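Local coordinates for Glyoxalase/Bleomycin resistance protein/dioxygenase domain (PDB 2RK0) that is of unconfirmed biochemical function but has the fold of the glyoxalase, bleomycin resistance and dioxygenase superfamily, whose members include metal-dependent enzymes and drug-binding proteins, at residues 14-17 with 18-22; 86-89 with 90-93; 21-24 with 25-29. All blocks are in the same frame, centred on the assembly; numbering follows the deposited sequence.

Contact 1 (14-17 with 18-22); sequences RDLD and ISCRW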
# COMPACT_ATOMS: atom_id res chain seq x y z
N ARG A 14 -7.00 8.89 11.40
CA ARG A 14 -7.33 9.56 12.66
C ARG A 14 -8.81 9.46 13.01
O ARG A 14 -9.17 9.20 14.16
CB ARG A 14 -6.91 11.03 12.59
CG ARG A 14 -7.14 11.80 13.88
CD ARG A 14 -6.39 13.13 13.85
NE ARG A 14 -6.32 13.76 15.16
CZ ARG A 14 -7.33 14.42 15.73
NH1 ARG A 14 -8.49 14.54 15.10
NH2 ARG A 14 -7.16 14.96 16.93
N ASP A 15 -9.67 9.66 12.01
CA ASP A 15 -11.10 9.60 12.22
C ASP A 15 -11.76 8.67 11.20
O ASP A 15 -11.88 9.01 10.02
CB ASP A 15 -11.70 11.00 12.11
CG ASP A 15 -13.17 11.04 12.50
OD1 ASP A 15 -13.95 10.25 11.93
OD2 ASP A 15 -13.53 11.84 13.37
N LEU A 16 -12.19 7.51 11.66
CA LEU A 16 -12.81 6.51 10.81
C LEU A 16 -13.96 7.02 9.94
O LEU A 16 -13.96 6.83 8.72
CB LEU A 16 -13.30 5.33 11.65
CG LEU A 16 -13.93 4.18 10.84
CD1 LEU A 16 -12.93 3.67 9.81
CD2 LEU A 16 -14.35 3.06 11.78
N ASP A 17 -14.94 7.67 10.56
CA ASP A 17 -16.09 8.19 9.82
C ASP A 17 -15.69 9.18 8.74
O ASP A 17 -16.22 9.14 7.63
CB ASP A 17 -17.09 8.84 10.76
CG ASP A 17 -17.65 7.86 11.77
OD1 ASP A 17 -17.99 6.73 11.36
OD2 ASP A 17 -17.75 8.23 12.96
N ILE A 18 -14.77 10.08 9.07
CA ILE A 18 -14.34 11.07 8.10
C ILE A 18 -13.70 10.39 6.90
O ILE A 18 -13.96 10.76 5.75
CB ILE A 18 -13.35 12.08 8.73
CG1 ILE A 18 -14.10 12.96 9.74
CG2 ILE A 18 -12.71 12.95 7.66
CD1 ILE A 18 -13.28 14.08 10.33
N SER A 19 -12.88 9.38 7.16
CA SER A 19 -12.20 8.65 6.08
C SER A 19 -13.17 7.83 5.22
O SER A 19 -13.02 7.77 4.00
CB SER A 19 -11.13 7.74 6.67
OG SER A 19 -10.08 8.50 7.23
N CYS A 20 -14.15 7.20 5.85
CA CYS A 20 -15.12 6.40 5.12
C CYS A 20 -15.82 7.28 4.10
O CYS A 20 -15.96 6.91 2.94
CB CYS A 20 -16.15 5.80 6.07
SG CYS A 20 -15.51 4.46 7.08
N ARG A 21 -16.25 8.46 4.53
CA ARG A 21 -16.92 9.38 3.63
C ARG A 21 -15.96 9.87 2.53
O ARG A 21 -16.35 9.99 1.37
CB ARG A 21 -17.47 10.58 4.40
CG ARG A 21 -18.73 10.28 5.20
CD ARG A 21 -19.33 11.57 5.74
NE ARG A 21 -18.65 12.06 6.93
CZ ARG A 21 -18.86 11.59 8.16
NH1 ARG A 21 -19.74 10.63 8.36
NH2 ARG A 21 -18.18 12.09 9.19
N TRP A 22 -14.71 10.13 2.90
CA TRP A 22 -13.74 10.60 1.92
C TRP A 22 -13.50 9.55 0.84
O TRP A 22 -13.57 9.85 -0.35
CB TRP A 22 -12.41 10.92 2.59
CG TRP A 22 -11.48 11.69 1.69
CD1 TRP A 22 -11.38 13.05 1.58
CD2 TRP A 22 -10.57 11.14 0.72
NE1 TRP A 22 -10.47 13.38 0.61
CE2 TRP A 22 -9.95 12.24 0.06
CE3 TRP A 22 -10.21 9.84 0.34
CZ2 TRP A 22 -9.00 12.07 -0.95
CZ3 TRP A 22 -9.27 9.68 -0.67
CH2 TRP A 22 -8.67 10.79 -1.30
O HOH W 1 -9.44 10.53 9.34
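D15 faces I18 across the first turn of helix 16-27 and caps it: the I18 N-H donates to D15 OD1 over 3.0 Å at a straight 167°. The N-H comes from above the carboxylate plane rather than within it. With CG anti to the backbone N (chi1 -172°), the carboxylate is swung over the start of the helix, and the same turn brings D15 CG to 3.5 Å from I18 CG1, the two side chains crossing at about a right angle. The D15 backbone is satisfied as well. Its O takes the S19 N-H at 3.1 Å, while its N donates to a water 2.8 Å away that is also hydrogen-bonded to S19 OG, which ties a buried serine hydroxyl to the cap. L16 N, another amide at the helix start, finds E57 OE1.

Further on, C20 N donates to L16 O at 2.9 Å, and the buried flank pairs L16 CD1 with C20 SG at 3.8 Å, against strands 40-46 and 52-58. On the outer flank, D17 O accepts from R21 N and also lies against one face of the R21 guanidinium, over its centre, 3.6 Å from CZ. The D17 carboxylate does not meet this arginine; OD1 makes a salt bridge to R34 instead. The bond to D15 OD1 defines an aspartate N-cap, here opening helix 16-27 between strands 6-12 and 30-36 of the glyoxalase fold.

Contact 2 (86-89 with 90-93); sequences LDVL and EERL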
# COMPACT_ATOMS: atom_id res chain seq x y z
N LEU A 86 -9.02 9.89 -14.72
CA LEU A 86 -8.22 10.94 -14.08
C LEU A 86 -8.99 12.25 -14.06
O LEU A 86 -8.95 12.99 -13.07
CB LEU A 86 -6.90 11.13 -14.84
CG LEU A 86 -5.95 9.92 -14.77
CD1 LEU A 86 -4.62 10.25 -15.43
CD2 LEU A 86 -5.72 9.52 -13.32
N ASP A 87 -9.70 12.54 -15.15
CA ASP A 87 -10.48 13.77 -15.25
C ASP A 87 -11.53 13.78 -14.16
O ASP A 87 -11.75 14.80 -13.50
CB ASP A 87 -11.17 13.88 -16.61
CG ASP A 87 -10.20 13.98 -17.77
OD1 ASP A 87 -9.01 14.27 -17.54
OD2 ASP A 87 -10.64 13.78 -18.93
N VAL A 88 -12.18 12.64 -13.96
CA VAL A 88 -13.22 12.53 -12.94
C VAL A 88 -12.64 12.69 -11.54
O VAL A 88 -13.22 13.38 -10.69
CB VAL A 88 -13.96 11.18 -13.05
CG1 VAL A 88 -14.95 11.03 -11.90
CG2 VAL A 88 -14.70 11.09 -14.40
N LEU A 89 -11.49 12.07 -11.29
CA LEU A 89 -10.84 12.18 -9.99
C LEU A 89 -10.51 13.64 -9.68
O LEU A 89 -10.77 14.12 -8.58
CB LEU A 89 -9.54 11.36 -9.96
CG LEU A 89 -9.61 9.90 -9.51
CD1 LEU A 89 -8.27 9.22 -9.75
CD2 LEU A 89 -9.99 9.85 -8.04
N GLU A 90 -9.93 14.34 -10.64
CA GLU A 90 -9.59 15.74 -10.42
C GLU A 90 -10.84 16.56 -10.07
O GLU A 90 -10.80 17.42 -9.20
CB GLU A 90 -8.92 16.35 -11.65
CG GLU A 90 -7.47 15.99 -11.82
CD GLU A 90 -6.81 16.82 -12.91
OE1 GLU A 90 -6.85 18.06 -12.81
OE2 GLU A 90 -6.26 16.23 -13.86
N GLU A 91 -11.93 16.27 -10.77
CA GLU A 91 -13.19 16.97 -10.54
C GLU A 91 -13.68 16.74 -9.11
O GLU A 91 -14.07 17.68 -8.42
CB GLU A 91 -14.24 16.50 -11.54
CG GLU A 91 -13.86 16.74 -13.00
CD GLU A 91 -14.76 15.99 -13.98
OE1 GLU A 91 -16.00 16.14 -13.90
OE2 GLU A 91 -14.23 15.25 -14.84
N ARG A 92 -13.66 15.49 -8.68
CA ARG A 92 -14.10 15.14 -7.34
C ARG A 92 -13.18 15.73 -6.27
O ARG A 92 -13.65 16.26 -5.26
CB ARG A 92 -14.14 13.62 -7.18
CG ARG A 92 -15.25 12.96 -7.98
CD ARG A 92 -15.18 11.45 -7.85
NE ARG A 92 -16.26 10.78 -8.57
CZ ARG A 92 -16.38 9.46 -8.67
NH1 ARG A 92 -15.48 8.67 -8.10
NH2 ARG A 92 -17.40 8.94 -9.33
N LEU A 93 -11.88 15.64 -6.50
CA LEU A 93 -10.90 16.17 -5.54
C LEU A 93 -11.11 17.68 -5.37
O LEU A 93 -11.14 18.18 -4.25
CB LEU A 93 -9.47 15.90 -6.02
CG LEU A 93 -9.07 14.42 -6.06
CD1 LEU A 93 -7.72 14.26 -6.75
CD2 LEU A 93 -9.02 13.87 -4.64
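This is an i to i+4 contact within helix 83-96, which follows strand 72-80 and packs on strands 109-115 and 121-127, with helix 16-27 also touching it. Four successive backbone bonds carry it: E90 N to L86 O, E91 N to D87 O, R92 N to V88 O and L93 N to L89 O, the last at 2.8 Å and 166°. V88 and R92 run side by side in the same direction. R92 is extended from CG to NE, which lays its guanidinium alongside V88, with V88 CG1 3.6 Å from R92 NE and over one guanidinium face, offset toward its rim. Meanwhile R92 NH1 forms a salt bridge with D28 and probably a hydrogen bond with I26 O. L93 CG is tight against L89 O at 3.1 Å, and both leucines turn into the interface with helix 16-27. E90 OE2 is bonded to T103 OG1. The E91 carboxylate is modelled with OE2 2.9 Å from D87 O; both are acceptors, so this placement is doubtful. With one guanidinium face against V88 and NH1 committed to D28 and I26, R92 ties this helix to the end of helix 16-27.

Contact 3 (21-24 with 25-29); sequences RWYT and EILDW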
# COMPACT_ATOMS: atom_id res chain seq x y z
N ARG A 21 -16.25 8.46 4.53
CA ARG A 21 -16.92 9.38 3.63
C ARG A 21 -15.96 9.87 2.53
O ARG A 21 -16.35 9.99 1.37
CB ARG A 21 -17.47 10.58 4.40
CG ARG A 21 -18.73 10.28 5.20
CD ARG A 21 -19.33 11.57 5.74
NE ARG A 21 -18.65 12.06 6.93
CZ ARG A 21 -18.86 11.59 8.16
NH1 ARG A 21 -19.74 10.63 8.36
NH2 ARG A 21 -18.18 12.09 9.19
N TRP A 22 -14.71 10.13 2.90
CA TRP A 22 -13.74 10.60 1.92
C TRP A 22 -13.50 9.55 0.84
O TRP A 22 -13.57 9.85 -0.35
CB TRP A 22 -12.41 10.92 2.59
CG TRP A 22 -11.48 11.69 1.69
CD1 TRP A 22 -11.38 13.05 1.58
CD2 TRP A 22 -10.57 11.14 0.72
NE1 TRP A 22 -10.47 13.38 0.61
CE2 TRP A 22 -9.95 12.24 0.06
CE3 TRP A 22 -10.21 9.84 0.34
CZ2 TRP A 22 -9.00 12.07 -0.95
CZ3 TRP A 22 -9.27 9.68 -0.67
CH2 TRP A 22 -8.67 10.79 -1.30
N TYR A 23 -13.21 8.33 1.24
CA TYR A 23 -12.96 7.29 0.27
C TYR A 23 -14.19 6.97 -0.58
O TYR A 23 -14.07 6.72 -1.78
CB TYR A 23 -12.42 6.03 0.95
CG TYR A 23 -10.94 6.13 1.24
CD1 TYR A 23 -10.46 6.82 2.37
CD2 TYR A 23 -10.01 5.64 0.33
CE1 TYR A 23 -9.08 7.01 2.56
CE2 TYR A 23 -8.64 5.83 0.51
CZ TYR A 23 -8.18 6.52 1.62
OH TYR A 23 -6.83 6.73 1.76
N THR A 24 -15.36 7.00 0.04
CA THR A 24 -16.60 6.71 -0.67
C THR A 24 -16.81 7.74 -1.77
O THR A 24 -17.04 7.39 -2.93
CB THR A 24 -17.81 6.73 0.29
OG1 THR A 24 -17.64 5.72 1.29
CG2 THR A 24 -19.12 6.47 -0.48
N GLU A 25 -16.72 9.00 -1.38
CA GLU A 25 -16.91 10.12 -2.29
C GLU A 25 -15.87 10.27 -3.40
O GLU A 25 -16.22 10.54 -4.55
CB GLU A 25 -16.96 11.42 -1.47
CG GLU A 25 -17.29 12.66 -2.27
CD GLU A 25 -17.49 13.87 -1.38
OE1 GLU A 25 -18.29 13.77 -0.42
OE2 GLU A 25 -16.85 14.92 -1.63
N ILE A 26 -14.60 10.09 -3.05
CA ILE A 26 -13.51 10.23 -4.01
C ILE A 26 -13.22 9.01 -4.88
O ILE A 26 -13.10 9.13 -6.09
CB ILE A 26 -12.19 10.61 -3.31
CG1 ILE A 26 -12.39 11.88 -2.47
CG2 ILE A 26 -11.08 10.78 -4.34
CD1 ILE A 26 -12.86 13.09 -3.26
N LEU A 27 -13.10 7.84 -4.27
CA LEU A 27 -12.75 6.64 -5.02
C LEU A 27 -13.87 5.62 -5.17
O LEU A 27 -13.64 4.50 -5.62
CB LEU A 27 -11.54 5.96 -4.37
CG LEU A 27 -10.31 6.84 -4.15
CD1 LEU A 27 -9.28 6.09 -3.31
CD2 LEU A 27 -9.72 7.25 -5.50
N ASP A 28 -15.09 6.00 -4.81
CA ASP A 28 -16.22 5.09 -4.91
C ASP A 28 -15.98 3.85 -4.08
O ASP A 28 -16.43 2.76 -4.41
CB ASP A 28 -16.48 4.67 -6.36
CG ASP A 28 -16.99 5.81 -7.20
OD1 ASP A 28 -17.92 6.50 -6.73
OD2 ASP A 28 -16.48 6.00 -8.32
N TRP A 29 -15.22 4.03 -3.01
CA TRP A 29 -14.94 2.94 -2.07
C TRP A 29 -16.31 2.57 -1.53
O TRP A 29 -17.11 3.45 -1.23
CB TRP A 29 -14.07 3.47 -0.93
CG TRP A 29 -13.79 2.51 0.20
CD1 TRP A 29 -12.86 1.51 0.22
CD2 TRP A 29 -14.38 2.55 1.51
NE1 TRP A 29 -12.82 0.93 1.46
CE2 TRP A 29 -13.73 1.55 2.27
CE3 TRP A 29 -15.37 3.33 2.11
CZ2 TRP A 29 -14.05 1.31 3.62
CZ3 TRP A 29 -15.69 3.09 3.44
CH2 TRP A 29 -15.03 2.09 4.18
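W22 lies flat beneath I26, one turn further along helix 16-27. I26 CG1 stands 3.6 Å from the centroid of the six-membered ring and only 15° off its normal, a CH-pi contact over the ring face. The indole gets there because its CG is anti to the backbone N (chi1 -168°), while I26 CG1 takes the position beside its own N. The two rings of W22 and Y23 also meet: W22 CE3 sits over the rim of one tyrosine face, and Y23 CG lies in the plane of the indole at its edge. Y23 and L27 run side by side, pointing the same way, with Y23 CD2 3.7 Å from L27 CD1; the phenol oxygen is bonded to D116.

W29 folds back under the helix after D28, whose left-handed backbone (phi 59°) reverses the chain. W29 CB packs 3.6 Å from Y23 CB, and T24 OG1 approaches the indole edge in plane, 3.4 Å from W29 CE3; that hydroxyl is hydrogen-bonded to C20 O, and W29 NE1 to I53 O. The carbonyl of Y23 is gripped twice, by L27 N at 2.9 Å and by W29 N at 3.2 Å, from opposite faces of its plane. T24 O, by contrast, receives a weak bond from D28 N, at 3.0 Å. A residue of positive phi just past the helix, with the next amide bonding back to the last turn, is a form of helix C-cap, here where helix 16-27 gives way to strand 30-36.

How the contacts relate
From the N terminus, contact 1 opens helix 16-27 and contact 3 continues from it, sharing R21 and W22 and carrying the helix to its turn into strand 30-36. Contact 2 follows much later, in helix 83-96. Each joins adjoining segments, so none closes a long loop; contacts 1 and 3 overlap in series, and contact 2 neither nests in nor crosses them. Helices 16-27 and 83-96, far apart in sequence, are brought together in space: R92 NH1 lies 2.9 Å from D28 OD2, L89 CD2 packs 3.6 Å from L27 CD2, and W22 CZ2 meets L93 CD2. Contacts 2 and 3 thus join the two helices.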